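Local coordinates for pyridoxamine 5'-phosphate oxidase-related, FMN-binding (Mycobacterium smegmatis, PDB 3F7E), which probably acts as a coenzyme F420-dependent reductase of the FMN-binding clan, possibly able to reduce aflatoxins, at residues A[93-98]-A[104-109]. Residues are numbered along the deposited sequence; the frame is centred on the assembly and turned at random. Where two conformers were deposited one is given.
Sequences AFYLKL and GPLTEP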
ATOM      1  N   ALA A  93       3.829 -13.163 -21.544  1.00 11.49           N
ATOM      2  CA  ALA A  93       4.109 -14.399 -20.855  1.00 11.42           C
ATOM      3  C   ALA A  93       4.320 -14.222 -19.351  1.00 10.27           C
ATOM      4  O   ALA A  93       3.859 -15.058 -18.559  1.00 11.33           O
ATOM      5  CB  ALA A  93       5.321 -15.084 -21.469  1.00 12.44           C
ATOM      6  N   PHE A  94       5.022 -13.166 -18.928  1.00  9.74           N
ATOM      7  CA  PHE A  94       5.235 -12.963 -17.512  1.00  8.77           C
ATOM      8  C   PHE A  94       3.907 -12.605 -16.828  1.00  8.86           C
ATOM      9  O   PHE A  94       3.586 -13.114 -15.746  1.00  9.39           O
ATOM     10  CB  PHE A  94       6.323 -11.916 -17.202  1.00  8.59           C
ATOM     11  CG  PHE A  94       6.428 -11.642 -15.738  1.00  7.76           C
ATOM     12  CD1 PHE A  94       7.047 -12.542 -14.885  1.00  9.68           C
ATOM     13  CD2 PHE A  94       5.800 -10.535 -15.196  1.00  9.78           C
ATOM     14  CE1 PHE A  94       7.088 -12.300 -13.493  1.00 11.31           C
ATOM     15  CE2 PHE A  94       5.840 -10.290 -13.847  1.00 10.88           C
ATOM     16  CZ  PHE A  94       6.465 -11.179 -12.976  1.00 10.59           C
ATOM     17  N   TYR A  95       3.148 -11.696 -17.447  1.00  9.48           N
ATOM     18  CA  TYR A  95       1.803 -11.383 -16.961  1.00  9.93           C
ATOM     19  C   TYR A  95       1.000 -12.681 -16.719  1.00 10.45           C
ATOM     20  O   TYR A  95       0.311 -12.828 -15.692  1.00 10.85           O
ATOM     21  CB  TYR A  95       1.129 -10.468 -17.995  1.00 11.61           C
ATOM     22  CG  TYR A  95      -0.329 -10.109 -17.766  1.00 13.80           C
ATOM     23  CD1 TYR A  95      -1.346 -11.021 -18.024  1.00 15.29           C
ATOM     24  CD2 TYR A  95      -0.685  -8.831 -17.336  1.00 15.84           C
ATOM     25  CE1 TYR A  95      -2.695 -10.663 -17.838  1.00 19.01           C
ATOM     26  CE2 TYR A  95      -2.005  -8.470 -17.139  1.00 18.68           C
ATOM     27  CZ  TYR A  95      -3.005  -9.390 -17.387  1.00 19.59           C
ATOM     28  OH  TYR A  95      -4.321  -9.015 -17.192  1.00 23.37           O
ATOM     29  N   LEU A  96       1.061 -13.624 -17.661  1.00 10.18           N
ATOM     30  CA  LEU A  96       0.302 -14.866 -17.510  1.00 11.52           C
ATOM     31  C   LEU A  96       0.845 -15.770 -16.404  1.00 11.75           C
ATOM     32  O   LEU A  96       0.066 -16.445 -15.731  1.00 12.07           O
ATOM     33  CB  LEU A  96       0.241 -15.619 -18.835  1.00 12.73           C
ATOM     34  CG  LEU A  96      -0.622 -14.983 -19.921  1.00 14.99           C
ATOM     35  CD1 LEU A  96      -0.644 -15.881 -21.151  1.00 18.75           C
ATOM     36  CD2 LEU A  96      -2.063 -14.764 -19.409  1.00 16.68           C
ATOM     37  N   LYS A  97       2.162 -15.790 -16.200  1.00 12.47           N
ATOM     38  CA  LYS A  97       2.702 -16.496 -15.033  1.00 13.11           C
ATOM     39  C   LYS A  97       2.195 -15.940 -13.694  1.00 12.87           C
ATOM     40  O   LYS A  97       1.913 -16.712 -12.766  1.00 13.16           O
ATOM     41  CB  LYS A  97       4.218 -16.461 -15.057  1.00 14.07           C
ATOM     42  CG  LYS A  97       4.851 -17.325 -16.125  1.00 15.08           C
ATOM     43  CD  LYS A  97       6.378 -17.293 -15.987  1.00 18.28           C
ATOM     44  CE  LYS A  97       7.053 -18.134 -17.049  1.00 20.02           C
ATOM     45  NZ  LYS A  97       6.845 -19.566 -16.767  1.00 22.80           N
ATOM     46  N   LEU A  98       2.084 -14.610 -13.588  1.00 11.95           N
ATOM     47  CA  LEU A  98       1.537 -13.989 -12.357  1.00 12.76           C
ATOM     48  C   LEU A  98       0.079 -14.385 -12.189  1.00 12.27           C
ATOM     49  O   LEU A  98      -0.339 -14.805 -11.114  1.00 12.61           O
ATOM     50  CB  LEU A  98       1.683 -12.447 -12.323  1.00 12.75           C
ATOM     51  CG  LEU A  98       3.060 -11.899 -12.001  1.00 12.86           C
ATOM     52  CD1 LEU A  98       2.922 -10.397 -12.014  1.00 15.16           C
ATOM     53  CD2 LEU A  98       3.381 -12.369 -10.628  1.00 14.20           C
ATOM     54  N   GLY A 104      -5.825 -16.731 -11.158  1.00 15.10           N
ATOM     55  CA  GLY A 104      -6.685 -15.645 -11.586  1.00 14.91           C
ATOM     56  C   GLY A 104      -7.426 -15.933 -12.874  1.00 15.23           C
ATOM     57  O   GLY A 104      -7.144 -16.925 -13.565  1.00 14.87           O
ATOM     58  N   PRO A 105      -8.372 -15.047 -13.209  1.00 15.71           N
ATOM     59  CA  PRO A 105      -9.162 -15.198 -14.427  1.00 16.32           C
ATOM     60  C   PRO A 105      -8.485 -14.691 -15.706  1.00 16.53           C
ATOM     61  O   PRO A 105      -9.000 -14.935 -16.807  1.00 16.97           O
ATOM     62  CB  PRO A 105     -10.443 -14.394 -14.124  1.00 17.68           C
ATOM     63  CG  PRO A 105     -10.098 -13.472 -13.022  1.00 17.32           C
ATOM     64  CD  PRO A 105      -8.799 -13.886 -12.405  1.00 16.42           C
ATOM     65  N   LEU A 106      -7.343 -14.007 -15.554  0.50 16.33           N
ATOM     66  CA  LEU A 106      -6.615 -13.357 -16.660  0.50 16.44           C
ATOM     67  C   LEU A 106      -5.695 -14.334 -17.379  0.50 16.11           C
ATOM     68  O   LEU A 106      -4.471 -14.188 -17.347  0.50 16.37           O
ATOM     69  CB  LEU A 106      -5.771 -12.187 -16.138  0.50 17.00           C
ATOM     70  CG  LEU A 106      -6.433 -10.978 -15.487  0.50 16.62           C
ATOM     71  CD1 LEU A 106      -5.379 -10.091 -14.833  0.50 16.99           C
ATOM     72  CD2 LEU A 106      -7.267 -10.190 -16.503  0.50 15.99           C
ATOM     73  N   THR A 107      -6.295 -15.314 -18.051  1.00 15.44           N
ATOM     74  CA  THR A 107      -5.541 -16.450 -18.599  1.00 15.50           C
ATOM     75  C   THR A 107      -5.119 -16.288 -20.062  1.00 14.98           C
ATOM     76  O   THR A 107      -4.416 -17.156 -20.605  1.00 16.35           O
ATOM     77  CB  THR A 107      -6.321 -17.800 -18.410  1.00 15.33           C
ATOM     78  OG1 THR A 107      -7.682 -17.613 -18.816  1.00 15.50           O
ATOM     79  CG2 THR A 107      -6.306 -18.263 -16.963  1.00 17.14           C
ATOM     80  N   GLU A 108      -5.529 -15.186 -20.687  1.00 14.43           N
ATOM     81  CA  GLU A 108      -5.130 -14.889 -22.074  1.00 15.20           C
ATOM     82  C   GLU A 108      -4.225 -13.656 -22.060  1.00 15.70           C
ATOM     83  O   GLU A 108      -4.336 -12.848 -21.145  1.00 14.85           O
ATOM     84  CB  GLU A 108      -6.352 -14.666 -22.978  1.00 14.90           C
ATOM     85  CG  GLU A 108      -7.246 -15.910 -23.170  1.00 15.52           C
ATOM     86  CD  GLU A 108      -7.998 -16.313 -21.923  1.00 15.77           C
ATOM     87  OE1 GLU A 108      -8.723 -15.473 -21.366  1.00 18.36           O
ATOM     88  OE2 GLU A 108      -7.842 -17.475 -21.498  1.00 17.11           O
ATOM     89  N   PRO A 109      -3.333 -13.502 -23.064  1.00 16.96           N
ATOM     90  CA  PRO A 109      -2.447 -12.338 -23.035  1.00 17.48           C
ATOM     91  C   PRO A 109      -3.281 -11.060 -23.101  1.00 17.91           C
ATOM     92  O   PRO A 109      -4.332 -11.071 -23.737  1.00 18.29           O
ATOM     93  CB  PRO A 109      -1.587 -12.503 -24.300  1.00 18.38           C
ATOM     94  CG  PRO A 109      -2.356 -13.395 -25.194  1.00 19.43           C
ATOM     95  CD  PRO A 109      -3.127 -14.325 -24.270  1.00 17.64           C
TER
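Leu96 and Tyr95, neighbouring residues of helix 93-101, carry the packing against the loop 104-109, and no hydrogen bond joins the two segments. Leu96, which reaches the loop through its branch end, meets mainly backbone: its CD2 lies 3.2 Å from Leu106 O and 3.4 Å from Glu108 O, so this methyl faces two carbonyl oxygens of the bending loop. Its other methyl, CD1, lies near Thr107 O and the Pro109 end of the loop, 4.3 Å from Pro109 CD. The nearest pair of CA atoms is that of Leu96 and Thr107, 6.2 Å apart. Tyr95 has CG anti to its own N (chi1 175°), which carries the ring out toward the loop, where it crosses the Leu106 side chain, in the conformer described of the two modelled, at about a right angle. In that conformer the phenol end does the touching: Tyr95 CZ is 3.6 Å from Leu106 CD1, whereas Tyr95 CE1 approaches Leu106 CB at 3.8 Å. The still closer approach of the hydroxyl to CD1 is too short to be trusted. On the outer side, Thr107 OG1 donates to Glu108 OE2 over 2.7 Å, reaching it from above the carboxylate plane. Asn99, farther along the helix, bonds Leu106 N and Gly104 O. Leu106 centres an inverse gamma turn, and the whole is a surface helix-loop packing in which the chain folds back along helix 93-101 before entering strand 116-127 of the antiparallel sheet.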